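PDB 5J7O: major capsid protein from Faustovirus, which probably builds the outer protein shell of this large double-stranded DNA virus as a trimeric capsomer of double jelly-roll subunits. Local coordinates for residues E428-W442 with A589-S603. Residues are numbered along the deposited sequence; the frame is centred on the assembly and turned at random.
Sequences EVNAADQVLQSQLKW and AREFYIEYTSSFCDS
Tyr-596 reaches back over strand 432-436 and gives its hydroxyl to the backbone of the preceding loop, with OH 2.7 Å from Asn-430 O. With its CG wedged between the backbone N and the carbonyl carbon (chi1 74°), the ring lies over the neighbouring strand, one face on Ala-432 C and Asp-433 N. The carboxylate of Glu-428 meets the ring edge in plane, its own plane turned 70° from the ring; Glu-428 CD is 3.1 Å from Tyr-596 OH. Beside this, Cys-601 SG rests 3.3 Å from Glu-428 O.

Farther along, Val-435 and Ile-594 form an antiparallel hydrogen-bonded pair. Val-435 O takes a second donor, the bent side chain of Gln-437, whose NE2 (3.1 Å) approaches from the face opposite to Ile-594 N. That amide lies against Ile-594 CD1, and its OE1 accepts from Gln-439 NE2 on an in-plane lone pair and also bonds Ser-611. Beyond it, Leu-440 CD1 sits over a face of Phe-592, 4.0 Å from the ring centroid, while Gln-437 CG touches the ring edge. On the other side of the sheet, Leu-436 CD1 makes the equivalent CH-pi contact with Tyr-593, and Gln-434 CG packs on Glu-595 CG, whose carboxylate continues to a salt bridge with Arg-528.

Strand 432-436 edges a four-stranded antiparallel sheet in which 592-597 pairs next with 526-531; Val-435 and Leu-440 face strand 607-620 of the second sheet, as in a jelly-roll sandwich. Within 428-442, beside the Tyr-596 ring edge, Glu-428 OE2 comes 2.9 Å from Asp-433 OD2, so one carboxylate may carry a proton. Across the contact, the Tyr-596 hydroxyl satisfies Asn-430 O and ties the loop before strand 432-436 to strand 592-597.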
ATOM      1  N   GLU B 428       0.138 -23.951 -26.182  1.00 39.58           N
ATOM      2  CA  GLU B 428      -0.955 -24.893 -26.007  1.00 38.47           C
ATOM      3  C   GLU B 428      -2.231 -24.356 -26.634  1.00 37.88           C
ATOM      4  O   GLU B 428      -2.516 -23.156 -26.567  1.00 36.13           O
ATOM      5  CB  GLU B 428      -1.202 -25.178 -24.521  1.00 38.29           C
ATOM      6  CG  GLU B 428      -0.127 -26.012 -23.850  1.00 39.71           C
ATOM      7  CD  GLU B 428      -0.282 -27.495 -24.124  1.00 43.23           C
ATOM      8  OE1 GLU B 428      -1.161 -27.868 -24.929  1.00 44.08           O
ATOM      9  OE2 GLU B 428       0.473 -28.290 -23.527  1.00 45.39           O
ATOM     10  N   VAL B 429      -2.990 -25.258 -27.254  1.00 39.49           N
ATOM     11  CA  VAL B 429      -4.387 -25.039 -27.590  1.00 40.41           C
ATOM     12  C   VAL B 429      -5.285 -26.085 -26.946  1.00 42.28           C
ATOM     13  O   VAL B 429      -6.480 -26.140 -27.237  1.00 42.60           O
ATOM     14  CB  VAL B 429      -4.603 -24.997 -29.117  1.00 38.63           C
ATOM     15  CG1 VAL B 429      -3.892 -23.797 -29.723  1.00 38.96           C
ATOM     16  CG2 VAL B 429      -4.128 -26.291 -29.758  1.00 37.61           C
ATOM     17  N   ASN B 430      -4.726 -26.919 -26.073  1.00 42.70           N
ATOM     18  CA  ASN B 430      -5.476 -27.965 -25.396  1.00 44.19           C
ATOM     19  C   ASN B 430      -5.989 -27.458 -24.055  1.00 42.52           C
ATOM     20  O   ASN B 430      -5.272 -26.774 -23.319  1.00 41.95           O
ATOM     21  CB  ASN B 430      -4.600 -29.202 -25.186  1.00 46.91           C
ATOM     22  CG  ASN B 430      -3.950 -29.680 -26.471  1.00 50.74           C
ATOM     23  OD1 ASN B 430      -2.724 -29.691 -26.594  1.00 54.30           O
ATOM     24  ND2 ASN B 430      -4.770 -30.080 -27.436  1.00 51.07           N
ATOM     25  N   ALA B 431      -7.243 -27.799 -23.744  1.00 41.24           N
ATOM     26  CA  ALA B 431      -7.830 -27.380 -22.475  1.00 38.51           C
ATOM     27  C   ALA B 431      -7.150 -28.053 -21.291  1.00 38.90           C
ATOM     28  O   ALA B 431      -7.153 -27.508 -20.182  1.00 39.42           O
ATOM     29  CB  ALA B 431      -9.328 -27.679 -22.466  1.00 36.06           C
ATOM     30  N   ALA B 432      -6.568 -29.230 -21.503  1.00 39.58           N
ATOM     31  CA  ALA B 432      -5.849 -29.949 -20.463  1.00 40.27           C
ATOM     32  C   ALA B 432      -4.734 -30.746 -21.120  1.00 43.22           C
ATOM     33  O   ALA B 432      -4.942 -31.356 -22.172  1.00 44.79           O
ATOM     34  CB  ALA B 432      -6.777 -30.878 -19.674  1.00 37.60           C
ATOM     35  N   ASP B 433      -3.555 -30.735 -20.503  1.00 44.97           N
ATOM     36  CA  ASP B 433      -2.420 -31.421 -21.102  1.00 48.26           C
ATOM     37  C   ASP B 433      -1.381 -31.729 -20.034  1.00 49.06           C
ATOM     38  O   ASP B 433      -1.375 -31.139 -18.951  1.00 48.36           O
ATOM     39  CB  ASP B 433      -1.796 -30.592 -22.230  1.00 50.24           C
ATOM     40  CG  ASP B 433      -0.988 -31.436 -23.195  1.00 50.39           C
ATOM     41  OD1 ASP B 433      -0.767 -32.630 -22.900  1.00 49.94           O
ATOM     42  OD2 ASP B 433      -0.569 -30.906 -24.246  1.00 50.30           O
ATOM     43  N   GLN B 434      -0.500 -32.667 -20.371  1.00 51.04           N
ATOM     44  CA  GLN B 434       0.599 -33.101 -19.515  1.00 52.51           C
ATOM     45  C   GLN B 434       1.890 -32.786 -20.260  1.00 52.89           C
ATOM     46  O   GLN B 434       2.176 -33.394 -21.297  1.00 56.85           O
ATOM     47  CB  GLN B 434       0.492 -34.591 -19.190  1.00 54.93           C
ATOM     48  CG  GLN B 434      -0.895 -35.043 -18.730  1.00 57.09           C
ATOM     49  CD  GLN B 434      -1.883 -35.194 -19.874  1.00 59.57           C
ATOM     50  OE1 GLN B 434      -1.561 -35.761 -20.919  1.00 62.19           O
ATOM     51  NE2 GLN B 434      -3.090 -34.670 -19.688  1.00 58.93           N
ATOM     52  N   VAL B 435       2.661 -31.837 -19.740  1.00 47.64           N
ATOM     53  CA  VAL B 435       3.768 -31.232 -20.470  1.00 45.03           C
ATOM     54  C   VAL B 435       5.076 -31.705 -19.849  1.00 44.06           C
ATOM     55  O   VAL B 435       5.412 -31.325 -18.720  1.00 44.31           O
ATOM     56  CB  VAL B 435       3.673 -29.701 -20.466  1.00 43.95           C
ATOM     57  CG1 VAL B 435       4.758 -29.097 -21.341  1.00 45.78           C
ATOM     58  CG2 VAL B 435       2.291 -29.264 -20.929  1.00 42.34           C
ATOM     59  N   LEU B 436       5.818 -32.528 -20.588  1.00 43.18           N
ATOM     60  CA  LEU B 436       7.148 -32.929 -20.153  1.00 43.69           C
ATOM     61  C   LEU B 436       8.072 -31.718 -20.117  1.00 43.17           C
ATOM     62  O   LEU B 436       8.100 -30.915 -21.054  1.00 41.75           O
ATOM     63  CB  LEU B 436       7.718 -33.997 -21.087  1.00 44.74           C
ATOM     64  CG  LEU B 436       9.164 -34.418 -20.810  1.00 44.76           C
ATOM     65  CD1 LEU B 436       9.269 -35.200 -19.508  1.00 45.85           C
ATOM     66  CD2 LEU B 436       9.735 -35.218 -21.970  1.00 44.41           C
ATOM     67  N   GLN B 437       8.825 -31.589 -19.030  1.00 43.72           N
ATOM     68  CA  GLN B 437       9.724 -30.455 -18.820  1.00 42.59           C
ATOM     69  C   GLN B 437      11.131 -30.900 -19.204  1.00 45.22           C
ATOM     70  O   GLN B 437      11.902 -31.383 -18.373  1.00 45.99           O
ATOM     71  CB  GLN B 437       9.646 -29.971 -17.377  1.00 40.43           C
ATOM     72  CG  GLN B 437       8.238 -29.606 -16.934  1.00 38.87           C
ATOM     73  CD  GLN B 437       7.695 -28.402 -17.674  1.00 37.02           C
ATOM     74  OE1 GLN B 437       8.382 -27.393 -17.819  1.00 35.91           O
ATOM     75  NE2 GLN B 437       6.462 -28.506 -18.157  1.00 36.33           N
ATOM     76  N   SER B 438      11.468 -30.728 -20.485  1.00 47.37           N
ATOM     77  CA  SER B 438      12.753 -31.192 -20.996  1.00 50.56           C
ATOM     78  C   SER B 438      13.917 -30.326 -20.535  1.00 52.93           C
ATOM     79  O   SER B 438      15.063 -30.790 -20.556  1.00 53.85           O
ATOM     80  CB  SER B 438      12.724 -31.241 -22.525  1.00 51.11           C
ATOM     81  OG  SER B 438      11.712 -32.116 -22.991  1.00 52.40           O
ATOM     82  N   GLN B 439      13.656 -29.086 -20.119  1.00 54.50           N
ATOM     83  CA  GLN B 439      14.737 -28.197 -19.707  1.00 57.19           C
ATOM     84  C   GLN B 439      15.381 -28.634 -18.397  1.00 59.84           C
ATOM     85  O   GLN B 439      16.503 -28.211 -18.104  1.00 60.55           O
ATOM     86  CB  GLN B 439      14.216 -26.762 -19.579  1.00 57.98           C
ATOM     87  CG  GLN B 439      13.399 -26.481 -18.317  1.00 59.38           C
ATOM     88  CD  GLN B 439      12.013 -27.105 -18.340  1.00 59.06           C
ATOM     89  OE1 GLN B 439      11.677 -27.880 -19.235  1.00 60.06           O
ATOM     90  NE2 GLN B 439      11.196 -26.760 -17.351  1.00 57.87           N
ATOM     91  N   LEU B 440      14.713 -29.478 -17.618  1.00 60.99           N
ATOM     92  CA  LEU B 440      15.183 -29.820 -16.281  1.00 60.66           C
ATOM     93  C   LEU B 440      16.226 -30.929 -16.351  1.00 60.93           C
ATOM     94  O   LEU B 440      15.935 -32.037 -16.813  1.00 61.42           O
ATOM     95  CB  LEU B 440      14.004 -30.235 -15.404  1.00 60.76           C
ATOM     96  CG  LEU B 440      12.921 -29.160 -15.301  1.00 60.28           C
ATOM     97  CD1 LEU B 440      11.860 -29.534 -14.278  1.00 60.52           C
ATOM     98  CD2 LEU B 440      13.556 -27.827 -14.959  1.00 59.37           C
ATOM     99  N   LYS B 441      17.442 -30.626 -15.888  1.00 60.79           N
ATOM    100  CA  LYS B 441      18.527 -31.595 -15.833  1.00 62.55           C
ATOM    101  C   LYS B 441      19.133 -31.770 -14.450  1.00 62.54           C
ATOM    102  O   LYS B 441      19.813 -32.777 -14.220  1.00 65.21           O
ATOM    103  CB  LYS B 441      19.659 -31.201 -16.799  1.00 64.17           C
ATOM    104  CG  LYS B 441      19.449 -31.616 -18.246  1.00 66.42           C
ATOM    105  CD  LYS B 441      18.559 -30.638 -18.992  1.00 68.12           C
ATOM    106  CE  LYS B 441      18.531 -30.954 -20.479  1.00 68.77           C
ATOM    107  NZ  LYS B 441      17.748 -29.947 -21.244  1.00 68.19           N
ATOM    108  N   TRP B 442      18.912 -30.839 -13.533  1.00 59.59           N
ATOM    109  CA  TRP B 442      19.602 -30.764 -12.255  1.00 58.11           C
ATOM    110  C   TRP B 442      18.582 -30.672 -11.135  1.00 54.83           C
ATOM    111  O   TRP B 442      17.383 -30.518 -11.388  1.00 54.73           O
ATOM    112  CB  TRP B 442      20.542 -29.545 -12.258  1.00 60.51           C
ATOM    113  CG  TRP B 442      21.569 -29.624 -13.344  1.00 64.07           C
ATOM    114  CD1 TRP B 442      22.166 -30.753 -13.825  1.00 65.08           C
ATOM    115  CD2 TRP B 442      22.100 -28.534 -14.107  1.00 65.77           C
ATOM    116  NE1 TRP B 442      23.043 -30.433 -14.830  1.00 66.47           N
ATOM    117  CE2 TRP B 442      23.023 -29.077 -15.023  1.00 66.83           C
ATOM    118  CE3 TRP B 442      21.891 -27.151 -14.100  1.00 66.39           C
ATOM    119  CZ2 TRP B 442      23.734 -28.288 -15.924  1.00 67.85           C
ATOM    120  CZ3 TRP B 442      22.598 -26.369 -14.996  1.00 67.51           C
ATOM    121  CH2 TRP B 442      23.508 -26.939 -15.896  1.00 68.30           C
ATOM    122  N   ALA B 589      13.814 -35.640 -12.138  1.00 56.20           N
ATOM    123  CA  ALA B 589      13.813 -34.429 -12.951  1.00 56.45           C
ATOM    124  C   ALA B 589      13.942 -34.735 -14.436  1.00 59.55           C
ATOM    125  O   ALA B 589      13.516 -33.923 -15.265  1.00 60.30           O
ATOM    126  CB  ALA B 589      14.941 -33.495 -12.510  1.00 54.15           C
ATOM    127  N   ARG B 590      14.529 -35.880 -14.793  1.00 61.47           N
ATOM    128  CA  ARG B 590      14.701 -36.239 -16.196  1.00 63.62           C
ATOM    129  C   ARG B 590      13.418 -36.748 -16.844  1.00 63.11           C
ATOM    130  O   ARG B 590      13.337 -36.793 -18.077  1.00 64.17           O
ATOM    131  CB  ARG B 590      15.814 -37.281 -16.338  1.00 68.10           C
ATOM    132  CG  ARG B 590      17.202 -36.666 -16.480  1.00 72.29           C
ATOM    133  CD  ARG B 590      18.321 -37.677 -16.275  1.00 77.54           C
ATOM    134  NE  ARG B 590      18.038 -38.968 -16.896  1.00 82.22           N
ATOM    135  CZ  ARG B 590      17.885 -40.101 -16.218  1.00 85.69           C
ATOM    136  NH1 ARG B 590      17.998 -40.102 -14.896  1.00 85.92           N
ATOM    137  NH2 ARG B 590      17.629 -41.234 -16.858  1.00 87.27           N
ATOM    138  N   GLU B 591      12.414 -37.130 -16.048  1.00 62.72           N
ATOM    139  CA  GLU B 591      11.091 -37.498 -16.554  1.00 62.88           C
ATOM    140  C   GLU B 591      10.048 -36.751 -15.718  1.00 58.66           C
ATOM    141  O   GLU B 591       9.366 -37.329 -14.868  1.00 58.93           O
ATOM    142  CB  GLU B 591      10.872 -39.011 -16.513  1.00 67.64           C
ATOM    143  CG  GLU B 591       9.676 -39.469 -17.333  1.00 72.29           C
ATOM    144  CD  GLU B 591       9.209 -40.864 -16.967  1.00 77.71           C
ATOM    145  OE1 GLU B 591       8.298 -41.382 -17.647  1.00 82.52           O
ATOM    146  OE2 GLU B 591       9.747 -41.438 -15.997  1.00 77.91           O
ATOM    147  N   PHE B 592       9.922 -35.453 -15.980  1.00 53.95           N
ATOM    148  CA  PHE B 592       9.182 -34.527 -15.133  1.00 48.87           C
ATOM    149  C   PHE B 592       7.989 -33.978 -15.903  1.00 46.28           C
ATOM    150  O   PHE B 592       8.137 -33.534 -17.047  1.00 43.78           O
ATOM    151  CB  PHE B 592      10.100 -33.389 -14.678  1.00 45.84           C
ATOM    152  CG  PHE B 592       9.561 -32.580 -13.538  1.00 43.97           C
ATOM    153  CD1 PHE B 592       8.689 -31.528 -13.766  1.00 41.17           C
ATOM    154  CD2 PHE B 592       9.949 -32.852 -12.239  1.00 45.20           C
ATOM    155  CE1 PHE B 592       8.202 -30.776 -12.716  1.00 41.12           C
ATOM    156  CE2 PHE B 592       9.468 -32.104 -11.184  1.00 44.34           C
ATOM    157  CZ  PHE B 592       8.596 -31.062 -11.424  1.00 42.47           C
ATOM    158  N   TYR B 593       6.813 -33.991 -15.275  1.00 44.49           N
ATOM    159  CA  TYR B 593       5.582 -33.570 -15.931  1.00 40.71           C
ATOM    160  C   TYR B 593       4.831 -32.569 -15.068  1.00 40.62           C
ATOM    161  O   TYR B 593       4.662 -32.780 -13.863  1.00 41.73           O
ATOM    162  CB  TYR B 593       4.677 -34.768 -16.235  1.00 38.41           C
ATOM    163  CG  TYR B 593       5.170 -35.624 -17.377  1.00 36.93           C
ATOM    164  CD1 TYR B 593       6.102 -36.628 -17.162  1.00 35.92           C
ATOM    165  CD2 TYR B 593       4.703 -35.426 -18.670  1.00 34.78           C
ATOM    166  CE1 TYR B 593       6.558 -37.413 -18.203  1.00 35.17           C
ATOM    167  CE2 TYR B 593       5.152 -36.205 -19.717  1.00 34.44           C
ATOM    168  CZ  TYR B 593       6.080 -37.197 -19.478  1.00 35.41           C
ATOM    169  OH  TYR B 593       6.530 -37.977 -20.518  1.00 36.27           O
ATOM    170  N   ILE B 594       4.384 -31.482 -15.694  1.00 40.38           N
ATOM    171  CA  ILE B 594       3.455 -30.533 -15.094  1.00 39.12           C
ATOM    172  C   ILE B 594       2.138 -30.659 -15.844  1.00 39.61           C
ATOM    173  O   ILE B 594       2.082 -30.425 -17.059  1.00 40.87           O
ATOM    174  CB  ILE B 594       3.988 -29.092 -15.153  1.00 37.99           C
ATOM    175  CG1 ILE B 594       5.267 -28.957 -14.324  1.00 39.43           C
ATOM    176  CG2 ILE B 594       2.928 -28.113 -14.670  1.00 37.34           C
ATOM    177  CD1 ILE B 594       5.881 -27.574 -14.375  1.00 40.84           C
ATOM    178  N   GLU B 595       1.083 -31.036 -15.130  1.00 39.67           N
ATOM    179  CA  GLU B 595      -0.227 -31.268 -15.721  1.00 41.75           C
ATOM    180  C   GLU B 595      -1.173 -30.152 -15.304  1.00 40.78           C
ATOM    181  O   GLU B 595      -1.213 -29.772 -14.130  1.00 40.66           O
ATOM    182  CB  GLU B 595      -0.783 -32.626 -15.292  1.00 45.40           C
ATOM    183  CG  GLU B 595       0.181 -33.774 -15.524  1.00 50.48           C
ATOM    184  CD  GLU B 595      -0.373 -35.103 -15.058  1.00 54.61           C
ATOM    185  OE1 GLU B 595       0.386 -36.095 -15.053  1.00 55.25           O
ATOM    186  OE2 GLU B 595      -1.567 -35.156 -14.696  1.00 57.58           O
ATOM    187  N   TYR B 596      -1.933 -29.634 -16.266  1.00 40.17           N
ATOM    188  CA  TYR B 596      -2.843 -28.527 -16.023  1.00 37.38           C
ATOM    189  C   TYR B 596      -4.213 -28.843 -16.605  1.00 35.33           C
ATOM    190  O   TYR B 596      -4.355 -29.662 -17.516  1.00 33.24           O
ATOM    191  CB  TYR B 596      -2.319 -27.220 -16.640  1.00 36.13           C
ATOM    192  CG  TYR B 596      -2.444 -27.172 -18.150  1.00 34.62           C
ATOM    193  CD1 TYR B 596      -3.582 -26.651 -18.759  1.00 31.34           C
ATOM    194  CD2 TYR B 596      -1.427 -27.649 -18.964  1.00 35.59           C
ATOM    195  CE1 TYR B 596      -3.704 -26.614 -20.132  1.00 31.41           C
ATOM    196  CE2 TYR B 596      -1.539 -27.611 -20.341  1.00 35.16           C
ATOM    197  CZ  TYR B 596      -2.679 -27.092 -20.918  1.00 33.26           C
ATOM    198  OH  TYR B 596      -2.797 -27.052 -22.288  1.00 32.40           O
ATOM    199  N   THR B 597      -5.222 -28.164 -16.067  1.00 35.11           N
ATOM    200  CA  THR B 597      -6.541 -28.086 -16.677  1.00 37.89           C
ATOM    201  C   THR B 597      -6.925 -26.618 -16.775  1.00 39.74           C
ATOM    202  O   THR B 597      -6.616 -25.827 -15.879  1.00 40.18           O
ATOM    203  CB  THR B 597      -7.596 -28.862 -15.878  1.00 38.99           C
ATOM    204  OG1 THR B 597      -7.465 -28.561 -14.484  1.00 44.15           O
ATOM    205  CG2 THR B 597      -7.431 -30.358 -16.092  1.00 35.60           C
ATOM    206  N   SER B 598      -7.586 -26.255 -17.870  1.00 39.90           N
ATOM    207  CA  SER B 598      -7.865 -24.861 -18.176  1.00 41.07           C
ATOM    208  C   SER B 598      -9.321 -24.686 -18.575  1.00 41.00           C
ATOM    209  O   SER B 598      -9.887 -25.522 -19.285  1.00 41.77           O
ATOM    210  CB  SER B 598      -6.958 -24.353 -19.304  1.00 42.68           C
ATOM    211  OG  SER B 598      -7.210 -22.987 -19.586  1.00 44.31           O
ATOM    212  N   SER B 599      -9.919 -23.593 -18.110  1.00 40.67           N
ATOM    213  CA  SER B 599     -11.235 -23.171 -18.566  1.00 41.56           C
ATOM    214  C   SER B 599     -11.157 -22.147 -19.691  1.00 40.10           C
ATOM    215  O   SER B 599     -12.196 -21.772 -20.244  1.00 39.43           O
ATOM    216  CB  SER B 599     -12.042 -22.589 -17.399  1.00 41.44           C
ATOM    217  OG  SER B 599     -12.301 -23.575 -16.414  1.00 42.46           O
ATOM    218  N   PHE B 600      -9.953 -21.700 -20.047  1.00 39.02           N
ATOM    219  CA  PHE B 600      -9.759 -20.656 -21.043  1.00 39.59           C
ATOM    220  C   PHE B 600      -9.084 -21.158 -22.311  1.00 40.93           C
ATOM    221  O   PHE B 600      -9.531 -20.836 -23.416  1.00 41.80           O
ATOM    222  CB  PHE B 600      -8.931 -19.511 -20.438  1.00 38.97           C
ATOM    223  CG  PHE B 600      -8.723 -18.355 -21.373  1.00 38.25           C
ATOM    224  CD1 PHE B 600      -9.724 -17.418 -21.566  1.00 37.95           C
ATOM    225  CD2 PHE B 600      -7.526 -18.199 -22.055  1.00 38.60           C
ATOM    226  CE1 PHE B 600      -9.540 -16.351 -22.424  1.00 37.61           C
ATOM    227  CE2 PHE B 600      -7.334 -17.133 -22.914  1.00 39.07           C
ATOM    228  CZ  PHE B 600      -8.345 -16.209 -23.101  1.00 39.05           C
ATOM    229  N   CYS B 601      -8.022 -21.949 -22.179  1.00 42.62           N
ATOM    230  CA  CYS B 601      -7.173 -22.282 -23.317  1.00 44.22           C
ATOM    231  C   CYS B 601      -7.885 -23.235 -24.272  1.00 46.34           C
ATOM    232  O   CYS B 601      -8.299 -24.330 -23.877  1.00 50.17           O
ATOM    233  CB  CYS B 601      -5.865 -22.898 -22.828  1.00 44.27           C
ATOM    234  SG  CYS B 601      -4.695 -23.316 -24.142  1.00 44.89           S
ATOM    235  N   ASP B 602      -8.024 -22.815 -25.526  1.00 44.19           N
ATOM    236  CA  ASP B 602      -8.480 -23.678 -26.610  1.00 44.92           C
ATOM    237  C   ASP B 602      -7.939 -23.112 -27.921  1.00 43.31           C
ATOM    238  O   ASP B 602      -7.113 -22.192 -27.922  1.00 41.28           O
ATOM    239  CB  ASP B 602     -10.008 -23.820 -26.611  1.00 49.07           C
ATOM    240  CG  ASP B 602     -10.730 -22.485 -26.553  1.00 52.77           C
ATOM    241  OD1 ASP B 602     -10.178 -21.471 -27.032  1.00 53.03           O
ATOM    242  OD2 ASP B 602     -11.863 -22.452 -26.030  1.00 54.61           O
ATOM    243  N   SER B 603      -8.403 -23.666 -29.044  1.00 44.91           N
ATOM    244  CA  SER B 603      -7.879 -23.260 -30.345  1.00 47.29           C
ATOM    245  C   SER B 603      -8.194 -21.807 -30.672  1.00 48.71           C
ATOM    246  O   SER B 603      -7.472 -21.191 -31.463  1.00 49.00           O
ATOM    247  CB  SER B 603      -8.424 -24.177 -31.441  1.00 49.40           C
ATOM    248  OG  SER B 603      -7.961 -25.505 -31.268  1.00 52.27           O
TER